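Local coordinates for trehalose-6-phosphate phosphatase (Candida albicans, PDB 5DXF), which belongs to glycosyltransferase family 20, whose members have the two-domain GT-B architecture of paired Rossmann-like domains, at residues Gly170-Glu173 with Thr174-Trp177; Glu459-Gly462 with Thr463-Val466. All coordinates share one frame; numbering follows the deposited sequence.

How the interactions relate
From the N terminus, the chain reaches interaction 1 first, where residues 170-177 end the loop that follows helix 147-160 and start helix 173-194. Much later, residues 459-466 of interaction 2 form consecutive turns between the parallel strands 455-458 and 471-473. Both contacts are local, each within eight continuous residues, and they stand in series, so neither nests in or crosses the other. The centres of interactions 1 and 2 are about 34 Å apart, and the two do not touch. Interaction 1 sets a helix start beside helix 147-160 at the surface; interaction 2, nearer the centre of the chain, ties the loop after strand 455-458 to D435, N438 and helix 439-447.

Interaction 1: Gly170-Glu173 with Thr174-Trp177; sequences GKAE and TDAW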
# COMPACT_ATOMS: atom_id res chain seq x y z
N GLY A 170 22.82 -12.77 3.48
CA GLY A 170 22.59 -13.87 4.41
C GLY A 170 22.73 -15.27 3.85
O GLY A 170 22.36 -15.53 2.71
N LYS A 171 23.27 -16.18 4.66
CA LYS A 171 23.29 -17.60 4.31
C LYS A 171 22.35 -18.31 5.27
O LYS A 171 22.26 -19.54 5.29
CB LYS A 171 24.72 -18.15 4.39
CG LYS A 171 25.70 -17.37 3.53
CD LYS A 171 26.38 -18.27 2.51
CE LYS A 171 27.72 -18.80 3.02
NZ LYS A 171 27.64 -19.35 4.41
N ALA A 172 21.65 -17.51 6.05
CA ALA A 172 20.62 -18.00 6.95
C ALA A 172 19.26 -18.02 6.24
O ALA A 172 18.23 -18.22 6.88
CB ALA A 172 20.55 -17.13 8.21
N GLU A 173 19.30 -17.93 4.92
CA GLU A 173 18.09 -17.81 4.15
C GLU A 173 17.26 -19.02 4.44
O GLU A 173 16.05 -18.92 4.61
CB GLU A 173 18.43 -17.82 2.68
CG GLU A 173 19.34 -16.70 2.26
CD GLU A 173 18.79 -15.94 1.09
OE1 GLU A 173 18.38 -16.60 0.12
OE2 GLU A 173 18.75 -14.69 1.14
N THR A 174 17.90 -20.17 4.55
CA THR A 174 17.15 -21.40 4.76
C THR A 174 16.41 -21.33 6.08
O THR A 174 15.28 -21.80 6.18
CB THR A 174 18.05 -22.63 4.73
OG1 THR A 174 17.37 -23.74 5.33
CG2 THR A 174 19.31 -22.35 5.48
N ASP A 175 17.03 -20.76 7.10
CA ASP A 175 16.34 -20.63 8.38
C ASP A 175 15.14 -19.72 8.21
O ASP A 175 14.07 -19.97 8.74
CB ASP A 175 17.29 -20.06 9.42
CG ASP A 175 18.56 -20.86 9.55
OD1 ASP A 175 18.71 -21.86 8.82
OD2 ASP A 175 19.41 -20.50 10.39
N ALA A 176 15.34 -18.66 7.46
CA ALA A 176 14.28 -17.68 7.22
C ALA A 176 13.10 -18.35 6.51
O ALA A 176 11.94 -18.02 6.75
CB ALA A 176 14.80 -16.52 6.41
N TRP A 177 13.43 -19.29 5.63
CA TRP A 177 12.44 -20.07 4.90
C TRP A 177 11.67 -20.98 5.84
O TRP A 177 10.44 -21.08 5.76
CB TRP A 177 13.12 -20.90 3.81
CG TRP A 177 12.26 -21.99 3.28
CD1 TRP A 177 12.40 -23.33 3.50
CD2 TRP A 177 11.11 -21.83 2.44
NE1 TRP A 177 11.40 -24.02 2.84
CE2 TRP A 177 10.60 -23.12 2.19
CE3 TRP A 177 10.46 -20.72 1.89
CZ2 TRP A 177 9.47 -23.33 1.40
CZ3 TRP A 177 9.35 -20.93 1.10
CH2 TRP A 177 8.86 -22.23 0.86
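The side chain of D175 overlaps the carbonyl of A172, its CB lying 3.3 Å from A172 O. A first torsion of -55° sets CG beside the D175 backbone N, and this turns the carboxylate back along the chain, with OD2 4.2 Å from A172 CB. That is a van der Waals approach to a methyl group and not a capping bond. A172 occupies the N-cap position, and as an alanine it has no side-chain acceptor to offer the first turn, so no capping box forms here. Its carbonyl does the work. A172 O receives A176 N at 3.0 Å, with an N-H...O angle of 160° and the donor in the carbonyl plane. The N-H of D175 adds a weak, strongly bent bond to this same oxygen. The next rung joins W177 N to E173 O over 2.8 Å and is the regular i to i+4 bond that confirms a helix under way. Beside it, A176 CB lies 3.3 Å from E173 O and 3.9 Å from A172 O, which places the methyl next to both accepting carbonyls. A176 is buried and packs on R147 and Y151 of helix 147-160; A172 also touches R147, and E173 touches V155. On another side of the turn, T174 CG2 passes K171 O at 4.1 Å, a loose contact of loop and helix. Farther out, the W177 ring makes a cation-pi contact with K243. The acidic side chains of E173 and D175 both belong to the first turn, where the helix dipole would be expected to favour negative charge. The bonding pattern is that of a helix N-terminus, here the start of helix 173-194, laid against helix 147-160 in the N-terminal Rossmann-like domain of the GT-B fold.

Interaction 2: Glu459-Gly462 with Thr463-Val466; sequences EFTG and TATV
T461 and A464 meet across the first of three overlapping beta turns, which follow strand 455-458 in the C-terminal Rossmann-like domain of the GT-B fold. The evidence lies in the backbone bonds, each spanning three residues: A464 N to T461 O at 3.3 Å, T465 N to G462 O at 2.9 Å, and V466 N to T463 O. G462 and T463, the inner residues of the first turn, have nearly repeating helical backbone angles, as in a type III (3-10-like) turn. Both bonds that cross the contact are bent, with N-H...O angles of 139° and 146°, and their donors stand above the carbonyl planes instead of on a lone pair, consistent with a tightly wound backbone.

Van der Waals contacts of methyl groups line the first turn. T461 CG2 reaches A464 N at 3.7 Å and also lies 4.2 Å from A464 CB, because the T461 hydroxyl is swung anti to its own N and leaves the methyl between the two backbone branches. A464 CB also lies 3.3 Å from T461 O and 4.0 Å from E459 O, so the alanine methyl rests against the residue just after strand 455-458.

The hydroxyls of T461 and T463 are engaged outside the turns. T461 OG1 and the backbone N of G462 both bond D435 OD1, a two-point grip that fixes the entry into the first turn, while T463 OG1 bonds N438 N and the T463 side chain packs on S441 and L442 of helix 439-447. Before the turns, the F460 ring meets that of W476 at a steep angle. T465 closes the second turn: its OG1 lies 3.5 Å from G462 O, the oxygen that accepts its own backbone N-H.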
# COMPACT_ATOMS: atom_id res chain seq x y z
N GLU A 459 4.78 7.55 -13.72
CA GLU A 459 4.13 6.64 -14.64
C GLU A 459 4.35 5.19 -14.22
O GLU A 459 3.70 4.27 -14.74
CB GLU A 459 4.63 6.86 -16.06
CG GLU A 459 6.12 6.59 -16.24
CD GLU A 459 6.60 6.94 -17.63
OE1 GLU A 459 6.11 7.94 -18.20
OE2 GLU A 459 7.47 6.21 -18.16
N PHE A 460 5.25 4.98 -13.27
CA PHE A 460 5.60 3.64 -12.83
C PHE A 460 4.78 3.20 -11.61
O PHE A 460 4.80 2.03 -11.24
CB PHE A 460 7.09 3.55 -12.50
CG PHE A 460 7.98 3.82 -13.68
CD1 PHE A 460 8.12 2.88 -14.69
CD2 PHE A 460 8.68 5.01 -13.78
CE1 PHE A 460 8.93 3.13 -15.77
CE2 PHE A 460 9.50 5.26 -14.86
CZ PHE A 460 9.63 4.32 -15.86
N THR A 461 4.07 4.14 -10.99
CA THR A 461 3.22 3.77 -9.87
C THR A 461 1.92 3.17 -10.39
O THR A 461 1.48 3.48 -11.50
CB THR A 461 2.90 4.98 -8.95
OG1 THR A 461 2.34 4.51 -7.72
CG2 THR A 461 1.92 5.93 -9.62
N GLY A 462 1.32 2.29 -9.59
CA GLY A 462 0.11 1.60 -9.99
C GLY A 462 -1.07 2.54 -10.16
O GLY A 462 -1.98 2.27 -10.94
N THR A 463 -1.06 3.65 -9.43
CA THR A 463 -2.18 4.59 -9.46
C THR A 463 -2.29 5.28 -10.83
O THR A 463 -3.37 5.69 -11.24
CB THR A 463 -2.05 5.65 -8.35
OG1 THR A 463 -1.90 5.00 -7.08
CG2 THR A 463 -3.30 6.52 -8.30
N ALA A 464 -1.17 5.37 -11.54
CA ALA A 464 -1.18 5.87 -12.91
C ALA A 464 -2.14 5.05 -13.78
O ALA A 464 -2.67 5.56 -14.77
CB ALA A 464 0.22 5.84 -13.50
N THR A 465 -2.37 3.79 -13.40
CA THR A 465 -3.31 2.94 -14.11
C THR A 465 -4.75 3.43 -14.00
O THR A 465 -5.52 3.35 -14.96
CB THR A 465 -3.23 1.48 -13.61
OG1 THR A 465 -2.07 0.85 -14.17
CG2 THR A 465 -4.47 0.69 -14.00
N VAL A 466 -5.12 3.97 -12.84
CA VAL A 466 -6.51 4.39 -12.65
C VAL A 466 -6.72 5.88 -12.93
O VAL A 466 -7.71 6.26 -13.54
CB VAL A 466 -7.02 4.05 -11.22
CG1 VAL A 466 -6.81 2.57 -10.94
CG2 VAL A 466 -6.34 4.89 -10.15